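Local coordinates for protein glutaredoxin-glutathione complex (Polygonaceae, PDB 5KQA) that binds glutathione and, as a glutaredoxin of the thioredoxin fold, probably catalyses glutathione-dependent reduction of disulfides, at residues T86-T90 with V91-F95; V107-K110 with H111-G114. All coordinates share one frame; numbering follows the deposited sequence.

Contact 1 (T86-T90 with V91-F95). With GSH (glutathione), chain B.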
ATOM      1  N   THR A  86       6.100  -6.996  -6.193  1.00 10.65           N
ATOM      2  CA  THR A  86       4.688  -7.417  -6.252  1.00 11.89           C
ATOM      3  C   THR A  86       4.121  -7.697  -7.662  1.00 12.23           C
ATOM      4  O   THR A  86       2.988  -8.164  -7.788  1.00  9.35           O
ATOM      5  CB  THR A  86       3.754  -6.357  -5.608  1.00 11.47           C
ATOM      6  OG1 THR A  86       3.702  -5.199  -6.444  1.00  8.69           O
ATOM      7  CG2 THR A  86       4.212  -5.958  -4.185  1.00 10.61           C
ATOM      8  N   GLY A  87       4.872  -7.375  -8.710  1.00  7.65           N
ATOM      9  CA  GLY A  87       4.388  -7.558 -10.073  1.00  8.36           C
ATOM     10  C   GLY A  87       3.361  -6.532 -10.513  1.00 10.47           C
ATOM     11  O   GLY A  87       2.865  -6.550 -11.645  1.00 11.60           O
ATOM     12  N   GLN A  88       3.054  -5.617  -9.607  1.00 13.11           N
ATOM     13  CA  GLN A  88       2.058  -4.585  -9.846  1.00 19.17           C
ATOM     14  C   GLN A  88       2.731  -3.293 -10.337  1.00 10.38           C
ATOM     15  O   GLN A  88       3.806  -2.931  -9.862  1.00 12.59           O
ATOM     16  CB  GLN A  88       1.268  -4.361  -8.554  1.00 18.41           C
ATOM     17  CG  GLN A  88       0.221  -3.286  -8.591  1.00 17.48           C
ATOM     18  CD  GLN A  88      -0.569  -3.237  -7.293  1.00  8.79           C
ATOM     19  OE1 GLN A  88      -0.682  -4.242  -6.583  1.00 10.93           O
ATOM     20  NE2 GLN A  88      -1.132  -2.085  -6.991  1.00 10.91           N
ATOM     21  N   ARG A  89       2.109  -2.613 -11.294  1.00 10.16           N
ATOM     22  CA  ARG A  89       2.694  -1.410 -11.898  1.00 16.62           C
ATOM     23  C   ARG A  89       2.025  -0.117 -11.439  1.00 20.75           C
ATOM     24  O   ARG A  89       2.558   0.979 -11.639  1.00 22.72           O
ATOM     25  CB  ARG A  89       2.615  -1.495 -13.426  1.00 19.19           C
ATOM     26  CG  ARG A  89       3.271  -2.735 -13.986  1.00 24.66           C
ATOM     27  CD  ARG A  89       3.223  -2.782 -15.497  1.00 32.13           C
ATOM     28  NE  ARG A  89       4.016  -3.902 -15.995  1.00 27.53           N
ATOM     29  CZ  ARG A  89       5.316  -3.823 -16.256  1.00 24.02           C
ATOM     30  NH1 ARG A  89       5.960  -2.677 -16.073  1.00 29.51           N
ATOM     31  NH2 ARG A  89       5.969  -4.880 -16.710  1.00 26.04           N
ATOM     32  N   THR A  90       0.864  -0.249 -10.811  1.00 13.33           N
ATOM     33  CA  THR A  90       0.024   0.900 -10.510  1.00 14.94           C
ATOM     34  C   THR A  90      -0.165   1.147  -9.023  1.00 10.91           C
ATOM     35  O   THR A  90       0.124   0.283  -8.191  1.00  9.19           O
ATOM     36  CB  THR A  90      -1.369   0.729 -11.131  1.00 13.31           C
ATOM     37  OG1 THR A  90      -1.976  -0.453 -10.584  1.00 15.05           O
ATOM     38  CG2 THR A  90      -1.263   0.603 -12.642  1.00 14.91           C
ATOM     39  N   VAL A  91      -0.664   2.341  -8.714  1.00 10.31           N
ATOM     40  CA  VAL A  91      -1.140   2.703  -7.392  1.00  5.78           C
ATOM     41  C   VAL A  91      -2.654   2.730  -7.487  1.00  8.31           C
ATOM     42  O   VAL A  91      -3.200   3.017  -8.552  1.00  9.94           O
ATOM     43  CB  VAL A  91      -0.595   4.088  -6.903  1.00  9.90           C
ATOM     44  CG1 VAL A  91       0.888   3.998  -6.519  1.00  5.82           C
ATOM     45  CG2 VAL A  91      -0.827   5.178  -7.966  1.00 11.30           C
ATOM     46  N   PRO A  92      -3.342   2.435  -6.379  1.00 11.90           N
ATOM     47  CA  PRO A  92      -2.748   2.133  -5.076  1.00  8.71           C
ATOM     48  C   PRO A  92      -2.142   0.726  -4.972  1.00  6.75           C
ATOM     49  O   PRO A  92      -2.589  -0.211  -5.631  1.00 10.64           O
ATOM     50  CB  PRO A  92      -3.936   2.273  -4.128  1.00  9.68           C
ATOM     51  CG  PRO A  92      -5.107   1.857  -4.970  1.00 10.12           C
ATOM     52  CD  PRO A  92      -4.819   2.405  -6.334  1.00 12.19           C
ATOM     53  N   ASN A  93      -1.129   0.598  -4.123  1.00  7.27           N
ATOM     54  CA  ASN A  93      -0.496  -0.683  -3.838  1.00  6.82           C
ATOM     55  C   ASN A  93      -0.536  -0.869  -2.327  1.00  6.06           C
ATOM     56  O   ASN A  93       0.222  -0.236  -1.588  1.00  8.05           O
ATOM     57  CB  ASN A  93       0.932  -0.724  -4.379  1.00  5.64           C
ATOM     58  CG  ASN A  93       1.474  -2.140  -4.518  1.00 11.09           C
ATOM     59  OD1 ASN A  93       1.102  -3.038  -3.771  1.00 10.69           O
ATOM     60  ND2 ASN A  93       2.362  -2.338  -5.482  1.00  8.32           N
ATOM     61  N   VAL A  94      -1.459  -1.712  -1.883  1.00  7.65           N
ATOM     62  CA  VAL A  94      -1.802  -1.875  -0.471  1.00 10.91           C
ATOM     63  C   VAL A  94      -1.136  -3.091   0.194  1.00  8.76           C
ATOM     64  O   VAL A  94      -1.112  -4.190  -0.363  1.00  7.38           O
ATOM     65  CB  VAL A  94      -3.347  -2.000  -0.310  1.00  7.58           C
ATOM     66  CG1 VAL A  94      -3.754  -2.120   1.166  1.00  5.72           C
ATOM     67  CG2 VAL A  94      -4.044  -0.816  -0.968  1.00  7.84           C
ATOM     68  N   PHE A  95      -0.598  -2.880   1.394  1.00  6.37           N
ATOM     69  CA  PHE A  95      -0.091  -3.970   2.225  1.00  8.96           C
ATOM     70  C   PHE A  95      -0.840  -3.991   3.544  1.00  8.17           C
ATOM     71  O   PHE A  95      -1.134  -2.941   4.112  1.00 12.19           O
ATOM     72  CB  PHE A  95       1.407  -3.818   2.494  1.00  6.02           C
ATOM     73  CG  PHE A  95       2.272  -4.045   1.290  1.00 10.10           C
ATOM     74  CD1 PHE A  95       2.325  -3.104   0.273  1.00  9.08           C
ATOM     75  CD2 PHE A  95       3.050  -5.183   1.189  1.00 10.09           C
ATOM     76  CE1 PHE A  95       3.134  -3.295  -0.824  1.00 11.62           C
ATOM     77  CE2 PHE A  95       3.862  -5.385   0.096  1.00  7.55           C
ATOM     78  CZ  PHE A  95       3.898  -4.439  -0.920  1.00 11.61           C
TER
HETATM   79  N1  GSH B 201      -7.346  -1.763 -11.250  1.00 27.82           N
HETATM   80  CA1 GSH B 201      -6.468  -0.855 -10.589  1.00 24.36           C
HETATM   81  C1  GSH B 201      -6.990  -0.668  -9.182  1.00 25.14           C
HETATM   82  O11 GSH B 201      -6.223  -0.255  -8.270  1.00 15.02           O
HETATM   83  O12 GSH B 201      -8.196  -0.943  -8.922  1.00 25.97           O
HETATM   84  CB1 GSH B 201      -6.389   0.466 -11.344  1.00 20.28           C
HETATM   85  CG1 GSH B 201      -5.504   1.465 -10.607  1.00 22.92           C
HETATM   86  CD1 GSH B 201      -4.925   2.519 -11.547  1.00 27.70           C
HETATM   87  OE1 GSH B 201      -5.223   2.527 -12.728  1.00 32.31           O
HETATM   88  N2  GSH B 201      -4.025   3.508 -11.046  1.00 20.62           N
HETATM   89  CA2 GSH B 201      -3.458   4.502 -11.901  1.00 29.31           C
HETATM   90  C2  GSH B 201      -1.981   4.289 -12.122  1.00 31.35           C
HETATM   91  O2  GSH B 201      -1.261   3.858 -11.235  1.00 24.17           O
HETATM   92  CB2 GSH B 201      -3.508   5.870 -11.258  1.00 32.36           C
HETATM   93  SG2 GSH B 201      -5.111   6.608 -11.401  1.00 36.56           S
HETATM   94  N3  GSH B 201      -1.421   4.652 -13.374  1.00 29.92           N
HETATM   95  CA3 GSH B 201      -0.022   4.499 -13.583  1.00 28.23           C
HETATM   96  C3  GSH B 201       0.719   5.432 -12.626  1.00 35.85           C
HETATM   97  O31 GSH B 201       1.854   5.115 -12.181  1.00 46.17           O
HETATM   98  O32 GSH B 201       0.214   6.531 -12.256  1.00 29.58           O
HETATM   99  O   HOH W   1      -3.376  -0.458  -8.335  1.00 10.99           O
HETATM  100  O   HOH W   2       2.756  -0.272  -7.310  1.00 12.08           O
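Between Thr86 and Asn93 the chain leaves helix 75-86 and doubles back into strand 93-96, its two halves running 146° apart; the turn is the cis-proline loop of the thioredoxin fold, with a cis peptide joining Val91 to Pro92. At the tip, Val91 pairs with glutathione as one strand does with another: Val91 N donates to GSH O2 (3.0 Å) and GSH N2 donates to Val91 O (2.7 Å). The inside of the turn is bridged by Gln88. Gln88 NE2 reaches Thr90 O at 2.9 Å, above that carbonyl's plane, because the side chain runs out fully extended (chi1 178°); NE2 also bonds weakly to Pro92 O, while OE1 accepts from His100. Its amide lies stacked on that of Asn93, the planes 10° apart. Asn93 ND2 makes a weak but straight bond to Thr86 OG1, which also accepts from Gln88 N in an ST turn and bonds to Leu82 O. Thr86 CG2 rests against Phe95 CZ at 3.6 Å. One water links Thr90 O to Asn93 ND2; another, accepting from Thr90 OG1 at 2.6 Å, donates to Pro92 O and to GSH O11.

Contact 2 (V107-K110 with H111-G114)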
ATOM      1  N   VAL A 107      -8.681  -4.785  -2.982  1.00 12.33           N
ATOM      2  CA  VAL A 107      -9.186  -4.435  -1.661  1.00 15.14           C
ATOM      3  C   VAL A 107     -10.703  -4.556  -1.640  1.00 14.40           C
ATOM      4  O   VAL A 107     -11.284  -5.089  -0.692  1.00 12.80           O
ATOM      5  CB  VAL A 107      -8.771  -3.000  -1.244  1.00 13.46           C
ATOM      6  CG1 VAL A 107      -9.546  -2.562  -0.006  1.00 16.40           C
ATOM      7  CG2 VAL A 107      -7.247  -2.922  -1.012  1.00 10.22           C
ATOM      8  N   MET A 108     -11.339  -4.055  -2.692  1.00 12.57           N
ATOM      9  CA  MET A 108     -12.787  -4.175  -2.833  1.00 18.81           C
ATOM     10  C   MET A 108     -13.223  -5.645  -2.866  1.00 11.29           C
ATOM     11  O   MET A 108     -14.262  -6.006  -2.307  1.00 17.38           O
ATOM     12  CB  MET A 108     -13.265  -3.448  -4.094  1.00 14.07           C
ATOM     13  CG  MET A 108     -13.087  -1.942  -4.052  1.00 14.28           C
ATOM     14  SD  MET A 108     -13.779  -1.233  -2.546  1.00 28.26           S
ATOM     15  CE  MET A 108     -13.107   0.430  -2.605  1.00 26.65           C
ATOM     16  N   GLU A 109     -12.438  -6.489  -3.521  1.00 12.95           N
ATOM     17  CA  GLU A 109     -12.712  -7.931  -3.532  1.00 15.11           C
ATOM     18  C   GLU A 109     -12.719  -8.525  -2.119  1.00 17.43           C
ATOM     19  O   GLU A 109     -13.601  -9.315  -1.775  1.00 19.29           O
ATOM     20  CB  GLU A 109     -11.687  -8.666  -4.404  1.00 21.84           C
ATOM     21  CG  GLU A 109     -11.750 -10.176  -4.318  1.00 24.39           C
ATOM     22  CD  GLU A 109     -10.459 -10.855  -4.799  1.00 59.86           C
ATOM     23  OE1 GLU A 109      -9.759 -10.271  -5.663  1.00 35.29           O
ATOM     24  OE2 GLU A 109     -10.144 -11.971  -4.305  1.00 48.16           O
ATOM     25  N   LYS A 110     -11.740  -8.148  -1.301  1.00 15.89           N
ATOM     26  CA  LYS A 110     -11.664  -8.645   0.073  1.00 13.87           C
ATOM     27  C   LYS A 110     -12.791  -8.096   0.945  1.00 16.95           C
ATOM     28  O   LYS A 110     -13.250  -8.757   1.871  1.00 13.32           O
ATOM     29  CB  LYS A 110     -10.311  -8.287   0.697  1.00 15.99           C
ATOM     30  CG  LYS A 110      -9.102  -8.780  -0.097  1.00 20.54           C
ATOM     31  CD  LYS A 110      -8.854 -10.274   0.098  1.00 36.81           C
ATOM     32  CE  LYS A 110      -7.542 -10.706  -0.566  1.00 39.24           C
ATOM     33  NZ  LYS A 110      -7.060 -12.054  -0.119  1.00 49.13           N
ATOM     34  N   HIS A 111     -13.218  -6.873   0.663  1.00 12.13           N
ATOM     35  CA  HIS A 111     -14.323  -6.278   1.401  1.00 14.09           C
ATOM     36  C   HIS A 111     -15.604  -7.037   1.056  1.00 18.14           C
ATOM     37  O   HIS A 111     -16.433  -7.330   1.916  1.00 13.01           O
ATOM     38  CB  HIS A 111     -14.444  -4.803   1.058  1.00 10.34           C
ATOM     39  CG  HIS A 111     -15.520  -4.079   1.816  1.00 18.15           C
ATOM     40  ND1 HIS A 111     -15.659  -4.172   3.185  1.00 16.45           N
ATOM     41  CD2 HIS A 111     -16.484  -3.235   1.392  1.00 15.63           C
ATOM     42  CE1 HIS A 111     -16.669  -3.411   3.569  1.00 15.98           C
ATOM     43  NE2 HIS A 111     -17.182  -2.825   2.506  1.00 19.37           N
ATOM     44  N   ARG A 112     -15.726  -7.385  -0.217  1.00 19.83           N
ATOM     45  CA  ARG A 112     -16.891  -8.079  -0.733  1.00 18.23           C
ATOM     46  C   ARG A 112     -17.045  -9.490  -0.139  1.00 22.04           C
ATOM     47  O   ARG A 112     -18.163  -9.925   0.129  1.00 14.49           O
ATOM     48  CB  ARG A 112     -16.797  -8.141  -2.258  1.00 21.78           C
ATOM     49  CG  ARG A 112     -17.993  -8.759  -2.949  1.00 32.99           C
ATOM     50  CD  ARG A 112     -17.912  -8.552  -4.467  1.00 32.06           C
ATOM     51  NE  ARG A 112     -16.799  -9.281  -5.075  1.00 61.62           N
ATOM     52  CZ  ARG A 112     -15.743  -8.710  -5.656  1.00 58.51           C
ATOM     53  NH1 ARG A 112     -15.644  -7.382  -5.724  1.00 37.67           N
ATOM     54  NH2 ARG A 112     -14.787  -9.475  -6.176  1.00 37.52           N
ATOM     55  N   ASP A 113     -15.937 -10.198   0.088  1.00 11.00           N
ATOM     56  CA  ASP A 113     -16.042 -11.574   0.567  1.00 15.13           C
ATOM     57  C   ASP A 113     -15.873 -11.678   2.090  1.00 18.25           C
ATOM     58  O   ASP A 113     -15.767 -12.772   2.638  1.00 19.91           O
ATOM     59  CB  ASP A 113     -15.042 -12.481  -0.179  1.00 17.53           C
ATOM     60  CG  ASP A 113     -13.596 -12.318   0.288  1.00 26.42           C
ATOM     61  OD1 ASP A 113     -13.266 -11.324   0.969  1.00 38.30           O
ATOM     62  OD2 ASP A 113     -12.770 -13.202  -0.048  1.00 42.30           O
ATOM     63  N   GLY A 114     -15.869 -10.535   2.767  1.00 16.36           N
ATOM     64  CA  GLY A 114     -15.893 -10.510   4.219  1.00 15.46           C
ATOM     65  C   GLY A 114     -14.560 -10.746   4.905  1.00 15.64           C
ATOM     66  O   GLY A 114     -14.510 -10.953   6.116  1.00 15.39           O
TER
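Arg112 folds back along the last turn of helix 104-112 and lays its guanidinium over Glu109, Arg112 CZ standing 3.8 Å from Glu109 CA. The tight part of this contact is the helix backbone itself. His111 N, Arg112 N and Asp113 N donate in succession to Val107 O (3.0 Å), Met108 O (2.9 Å) and Glu109 O (3.1 Å), three consecutive i to i+4 bonds. Asp113 is the first residue to leave helical geometry, and Gly114, with positive phi, is the C-prime residue of a Schellman motif that turns the chain toward helix 116-122. On the inner side Val107 packs against Leu56 and Phe57 of helix 48-60 and against Leu116, while Met108 reaches Arg52.

The outer side is looser and faces solvent. A bend at chi3 (66°) returns the Arg112 chain toward the helix, where Arg112 NH2 meets the aliphatic CG of Glu109 at 3.6 Å. The two side chains cross at a slant, but the opposite charges do not pair: Glu109 OE1 and Arg112 NH2 remain 5.1 Å apart. Asp113 turns its carboxylate back over the helix end, and its OD1 is hydrogen-bonded to a residue adjoining the two segments. Lys110 NZ makes no salt bridge with Asp113. The hydrogen bonds found between 107-110 and 111-114 are thus all backbone ones, and the charges of Glu109 and Arg112, too far apart to pair, would act on each other at most through space.

Contact 1 precedes contact 2 along the chain, and their centres lie about 17 Å apart. Strand 99-102 comes between them: it follows strand 93-96, pairs with it antiparallel as an edge strand of the mixed sheet, and leads into helix 104-112. The two regions nevertheless meet directly, Val94 CG2 packing on Val107 CG2 at 3.8 Å, which places the helix of contact 2 against the strand of contact 1. Glutathione is hydrogen-bonded both by Val91 in 91-95 and by Cys104 and Asp105 at the start of helix 104-112. Contact 1 thus forms part of the ligand pocket, whereas contact 2 closes the far end of a helix whose beginning binds the ligand.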